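Type III secretion system effector protein ExoU (Pseudomonas fluorescens, PDB 4QMK) acts as a type III secreted toxin with a patatin-like phospholipase domain, targeted to the plasma membrane by a phosphatidylinositol 4,5-bisphosphate binding domain. Local coordinates at the interface of chains A and B. Residues are numbered along the deposited sequence; one frame, centred on the assembly and turned at random. Chains: chain A/B, Type III secretion system effector protein ExoU.

Contact 1: the interface of chains A and B. Residues chain A 144, 148, 151-152, 155, 169, 173; chain B 144, 148, 151-152, 155, 169, 173.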
# COMPACT_ATOMS: atom_id res chain seq x y z
N TRP A 144 -1.74 -0.58 -23.71
CA TRP A 144 -1.05 0.46 -22.99
C TRP A 144 0.40 0.10 -22.70
O TRP A 144 1.29 0.96 -22.76
CB TRP A 144 -1.76 0.76 -21.68
CG TRP A 144 -1.09 1.82 -20.92
CD1 TRP A 144 -1.24 3.16 -21.09
CD2 TRP A 144 -0.16 1.64 -19.86
NE1 TRP A 144 -0.45 3.84 -20.19
CE2 TRP A 144 0.22 2.93 -19.42
CE3 TRP A 144 0.37 0.53 -19.24
CZ2 TRP A 144 1.12 3.13 -18.37
CZ3 TRP A 144 1.29 0.72 -18.19
CH2 TRP A 144 1.65 2.02 -17.78
N ALA A 148 3.38 2.68 -23.66
CA ALA A 148 3.97 3.34 -22.50
C ALA A 148 5.36 2.84 -22.09
O ALA A 148 5.98 3.39 -21.17
CB ALA A 148 3.04 3.19 -21.33
N GLU A 151 8.47 5.55 -21.62
CA GLU A 151 8.28 6.37 -20.43
C GLU A 151 8.59 5.56 -19.14
O GLU A 151 9.34 6.00 -18.26
CB GLU A 151 6.83 6.87 -20.39
CG GLU A 151 6.44 8.02 -21.35
CD GLU A 151 6.20 7.61 -22.82
OE1 GLU A 151 5.83 6.45 -23.07
OE2 GLU A 151 6.37 8.48 -23.72
N LEU A 152 8.07 4.35 -19.07
CA LEU A 152 8.26 3.53 -17.90
C LEU A 152 9.69 3.15 -17.63
O LEU A 152 10.10 3.00 -16.46
CB LEU A 152 7.45 2.25 -18.01
CG LEU A 152 6.00 2.42 -17.65
CD1 LEU A 152 5.25 1.14 -17.94
CD2 LEU A 152 5.88 2.80 -16.19
N LEU A 155 11.55 6.41 -16.22
CA LEU A 155 11.14 6.79 -14.90
C LEU A 155 11.76 5.91 -13.84
O LEU A 155 12.52 6.39 -12.99
CB LEU A 155 9.64 6.78 -14.80
CG LEU A 155 8.92 7.95 -15.50
CD1 LEU A 155 7.45 7.61 -15.62
CD2 LEU A 155 9.09 9.26 -14.76
N LEU A 169 5.50 0.07 -9.75
CA LEU A 169 4.90 1.10 -10.57
C LEU A 169 3.65 0.62 -11.28
O LEU A 169 2.68 1.33 -11.31
CB LEU A 169 5.85 1.55 -11.64
CG LEU A 169 6.38 2.96 -11.54
CD1 LEU A 169 7.01 3.32 -12.88
CD2 LEU A 169 5.24 3.92 -11.23
N LEU A 173 -0.18 1.94 -11.45
CA LEU A 173 -0.64 2.52 -12.73
C LEU A 173 -1.74 1.70 -13.39
O LEU A 173 -2.52 2.22 -14.18
CB LEU A 173 0.51 2.63 -13.75
CG LEU A 173 1.58 3.66 -13.40
CD1 LEU A 173 2.65 3.70 -14.46
CD2 LEU A 173 0.93 5.01 -13.23
N TRP B 144 15.11 15.85 -9.72
CA TRP B 144 14.43 14.82 -10.46
C TRP B 144 13.08 15.31 -10.98
O TRP B 144 12.69 15.00 -12.09
CB TRP B 144 14.23 13.58 -9.58
CG TRP B 144 13.53 12.47 -10.28
CD1 TRP B 144 14.07 11.57 -11.07
CD2 TRP B 144 12.11 12.21 -10.26
NE1 TRP B 144 13.10 10.72 -11.57
CE2 TRP B 144 11.89 11.11 -11.08
CE3 TRP B 144 11.03 12.81 -9.64
CZ2 TRP B 144 10.62 10.57 -11.29
CZ3 TRP B 144 9.75 12.26 -9.83
CH2 TRP B 144 9.56 11.16 -10.66
N ALA B 148 12.06 14.99 -14.89
CA ALA B 148 11.09 13.95 -15.14
C ALA B 148 9.69 14.45 -15.43
O ALA B 148 8.83 13.65 -15.79
CB ALA B 148 11.07 13.01 -13.93
N GLU B 151 7.99 13.30 -18.92
CA GLU B 151 7.74 11.87 -18.82
C GLU B 151 6.52 11.59 -17.93
O GLU B 151 5.64 10.84 -18.30
CB GLU B 151 8.99 11.15 -18.28
CG GLU B 151 9.90 10.55 -19.33
CD GLU B 151 9.98 11.38 -20.58
OE1 GLU B 151 10.03 12.63 -20.48
OE2 GLU B 151 9.98 10.78 -21.68
N LEU B 152 6.45 12.24 -16.78
CA LEU B 152 5.32 12.02 -15.87
C LEU B 152 3.99 12.45 -16.45
O LEU B 152 2.97 11.90 -16.11
CB LEU B 152 5.55 12.78 -14.56
CG LEU B 152 6.44 12.04 -13.58
CD1 LEU B 152 6.80 12.94 -12.42
CD2 LEU B 152 5.70 10.82 -13.08
N LEU B 155 2.87 9.87 -19.13
CA LEU B 155 2.49 8.65 -18.48
C LEU B 155 1.09 8.73 -17.84
O LEU B 155 0.22 7.88 -18.13
CB LEU B 155 3.53 8.26 -17.44
CG LEU B 155 3.44 6.82 -16.98
CD1 LEU B 155 4.09 5.93 -18.02
CD2 LEU B 155 4.12 6.65 -15.64
N LEU B 169 1.17 8.66 -8.05
CA LEU B 169 2.36 8.30 -8.77
C LEU B 169 3.61 8.73 -8.04
O LEU B 169 4.52 7.94 -7.91
CB LEU B 169 2.43 8.93 -10.14
CG LEU B 169 2.36 8.01 -11.33
CD1 LEU B 169 2.88 8.76 -12.54
CD2 LEU B 169 3.25 6.78 -11.10
N LEU B 173 6.86 6.72 -6.63
CA LEU B 173 8.17 7.00 -7.31
C LEU B 173 9.20 7.68 -6.41
O LEU B 173 10.38 7.57 -6.63
CB LEU B 173 8.00 7.88 -8.53
CG LEU B 173 7.26 7.22 -9.66
CD1 LEU B 173 7.16 8.16 -10.84
CD2 LEU B 173 7.95 5.93 -10.04

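Contact 2: the interface of chains A and B. Residues chain A 158-160, 636; chain B 140-141, 144, 148, 173-174.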
# COMPACT_ATOMS: atom_id res chain seq x y z
N SER A 158 15.66 5.98 -13.28
CA SER A 158 16.20 7.30 -12.95
C SER A 158 15.90 7.82 -11.55
O SER A 158 16.24 8.95 -11.24
CB SER A 158 15.58 8.32 -13.89
OG SER A 158 14.21 8.53 -13.56
N LEU A 159 15.24 7.03 -10.72
CA LEU A 159 14.82 7.49 -9.41
C LEU A 159 16.00 7.84 -8.41
O LEU A 159 16.97 7.10 -8.24
CB LEU A 159 13.87 6.46 -8.80
CG LEU A 159 12.61 6.17 -9.65
CD1 LEU A 159 11.75 5.17 -8.95
CD2 LEU A 159 11.81 7.43 -9.89
N PRO A 160 15.89 8.99 -7.73
CA PRO A 160 16.93 9.34 -6.77
C PRO A 160 17.12 8.23 -5.74
O PRO A 160 18.24 7.95 -5.31
CB PRO A 160 16.39 10.60 -6.10
CG PRO A 160 14.90 10.57 -6.33
CD PRO A 160 14.70 9.86 -7.63
N PHE A 636 17.55 10.69 -19.08
CA PHE A 636 17.87 9.37 -18.53
C PHE A 636 18.36 8.31 -19.54
O PHE A 636 17.77 7.21 -19.64
CB PHE A 636 16.68 8.84 -17.70
CG PHE A 636 16.12 9.86 -16.75
CD1 PHE A 636 16.93 10.44 -15.78
CD2 PHE A 636 14.78 10.24 -16.83
CE1 PHE A 636 16.42 11.39 -14.89
CE2 PHE A 636 14.26 11.19 -15.95
CZ PHE A 636 15.07 11.76 -14.98
N PRO B 140 18.42 16.38 -4.72
CA PRO B 140 18.11 15.44 -5.79
C PRO B 140 16.62 15.24 -6.13
O PRO B 140 16.26 15.19 -7.31
CB PRO B 140 18.75 14.12 -5.31
CG PRO B 140 19.65 14.50 -4.17
CD PRO B 140 19.06 15.73 -3.56
N VAL B 141 15.75 15.13 -5.12
CA VAL B 141 14.33 14.95 -5.38
C VAL B 141 13.74 16.08 -6.20
O VAL B 141 13.05 15.85 -7.19
CB VAL B 141 13.54 14.79 -4.09
CG1 VAL B 141 12.04 14.89 -4.35
CG2 VAL B 141 13.89 13.46 -3.44
N TRP B 144 15.11 15.85 -9.72
CA TRP B 144 14.43 14.82 -10.46
C TRP B 144 13.08 15.31 -10.98
O TRP B 144 12.69 15.00 -12.09
CB TRP B 144 14.23 13.58 -9.58
CG TRP B 144 13.53 12.47 -10.28
CD1 TRP B 144 14.07 11.57 -11.07
CD2 TRP B 144 12.11 12.21 -10.26
NE1 TRP B 144 13.10 10.72 -11.57
CE2 TRP B 144 11.89 11.11 -11.08
CE3 TRP B 144 11.03 12.81 -9.64
CZ2 TRP B 144 10.62 10.57 -11.29
CZ3 TRP B 144 9.75 12.26 -9.83
CH2 TRP B 144 9.56 11.16 -10.66
N ALA B 148 12.06 14.99 -14.89
CA ALA B 148 11.09 13.95 -15.14
C ALA B 148 9.69 14.45 -15.43
O ALA B 148 8.83 13.65 -15.79
CB ALA B 148 11.07 13.01 -13.93
N LEU B 173 6.86 6.72 -6.63
CA LEU B 173 8.17 7.00 -7.31
C LEU B 173 9.20 7.68 -6.41
O LEU B 173 10.38 7.57 -6.63
CB LEU B 173 8.00 7.88 -8.53
CG LEU B 173 7.26 7.22 -9.66
CD1 LEU B 173 7.16 8.16 -10.84
CD2 LEU B 173 7.95 5.93 -10.04
N LEU B 174 8.73 8.41 -5.41
CA LEU B 174 9.63 9.16 -4.54
C LEU B 174 9.43 8.82 -3.06
O LEU B 174 9.14 9.71 -2.27
CB LEU B 174 9.41 10.66 -4.75
CG LEU B 174 9.71 11.20 -6.13
CD1 LEU B 174 9.37 12.68 -6.18
CD2 LEU B 174 11.15 10.98 -6.49

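Contact 1: the interface of chains A and B
The carboxylates of A:Glu151 and B:Glu151 face each other across the two-fold relation, and the count of bonds gripping them from the other chain is zero: among the residues of this patch no N or O of one chain is within bonding reach of the other. Their OE2 atoms stay 4.7 Å apart, and both glutamate side chains bend at chi2. If both are ionised, the like charges would probably disfavour closer approach and could raise their pKa slightly.

Cohesion is therefore apolar, a leucine cluster between helices 140-157 and 166-173 of the two copies. A:Leu155 and B:Leu155 lead it, hiding 91 and 93 Å², and they cross obliquely, with A:Leu155 CD1 3.5 Å from B:Leu155 CD2. Their torsions differ: A:Leu155 has CG anti to the carbonyl carbon (chi1 -74°), whereas B:Leu155 has CG anti to the backbone N (chi1 -164°). The methyl names are consequently exchanged, and at 2.50 Å resolution the departure from symmetry deserves caution. Each side chain nevertheless sends one methyl into an equivalent niche of the partner. B:Leu155 CD1 lies 3.7 Å from the CB of A:Glu151 and also touches A:Leu152 and the rim of the A:Trp144 indole, both crossed at about a right angle. A:Leu155 CD2 occupies the matching niche on chain B, 4.0 Å from B:Trp144 CZ2, and its side chain crosses that indole at about a right angle. Within each chain the CB of Ala148 rests over one face of that indole, towards its rim, and lines the niche beside the entering methyl.

A second layer comes from helix 166-173. A:Leu173 CD1 meets B:Leu155 CD2 at 3.5 Å, crossing at about a right angle. The other branch, CD2, turns to Leu169 of the partner, and B:Leu173 reciprocates through its CD2. Near the two-fold, the Leu169 side chains cross obliquely, and A:Leu169 CD2 stands 3.5 Å from B:Leu169 CD2.

Contact 2: the interface of chains A and B
Two first torsions bring the polar pair together: in B:Trp144 CG is anti to the backbone N (chi1 180°), which projects the indole from helix 140-157 towards chain A, and in A:Ser158 OG occupies the crowded position between the backbone N and the carbonyl carbon (chi1 72°), which points the hydroxyl at the ring edge. B:Trp144 NE1 donates to A:Ser158 OG at 3.2 Å. The angle at H is 163° and OG lies almost exactly in the indole plane, so a rather long bond is at least straight and edge-on, and it should help to fix the rotation of the ring.

Apolar groups of the loop 158-160 hold the same indole. A:Leu159 runs alongside it, pointing the same way, and its CD2 touches CZ2 of B:Trp144 at 3.6 Å. The forked end of A:Leu159 also packs on the B:Leu173 carbonyl at the end of helix 166-173, with CD2 3.6 Å from O. A:Pro160 crosses over one face of the indole, its CD 3.9 Å from B:Trp144 CD1, and shares that face with a methyl of B:Leu174 from the same chain as the tryptophan. The proline and this leucine touch in turn, A:Pro160 CG to B:Leu174 CD2 at 3.8 Å. Over the pyrrole rim of the opposite face, the one covered by B:Ala148, comes A:Phe636, its ring offset and only modestly tilted from the indole plane, with CZ 4.0 Å from B:Trp144 CD1.

Gripped at edge and face, the tryptophan acts as a knob in a socket formed by the partner, adding a directional bond to a mainly hydrophobic dimer contact that may or may not persist in solution.

Contact 1 and contact 2 are adjoining patches of one two-fold interface, with the centres of their C-alpha atoms about 11 Å apart. They share B:Trp144, B:Ala148 and B:Leu173, so helices 140-157 and 166-173 of chain B serve both. The tryptophan links them: its CZ2 side borders the leucine cluster of contact 1, while its NE1 edge reaches the hydroxyl of contact 2. Symmetry supplies a twin of contact 2 with the chains exchanged, so the cluster has a tryptophan socket on either side. This continuity would favour joint formation of the patches, although the structure alone does not establish a functional dimer.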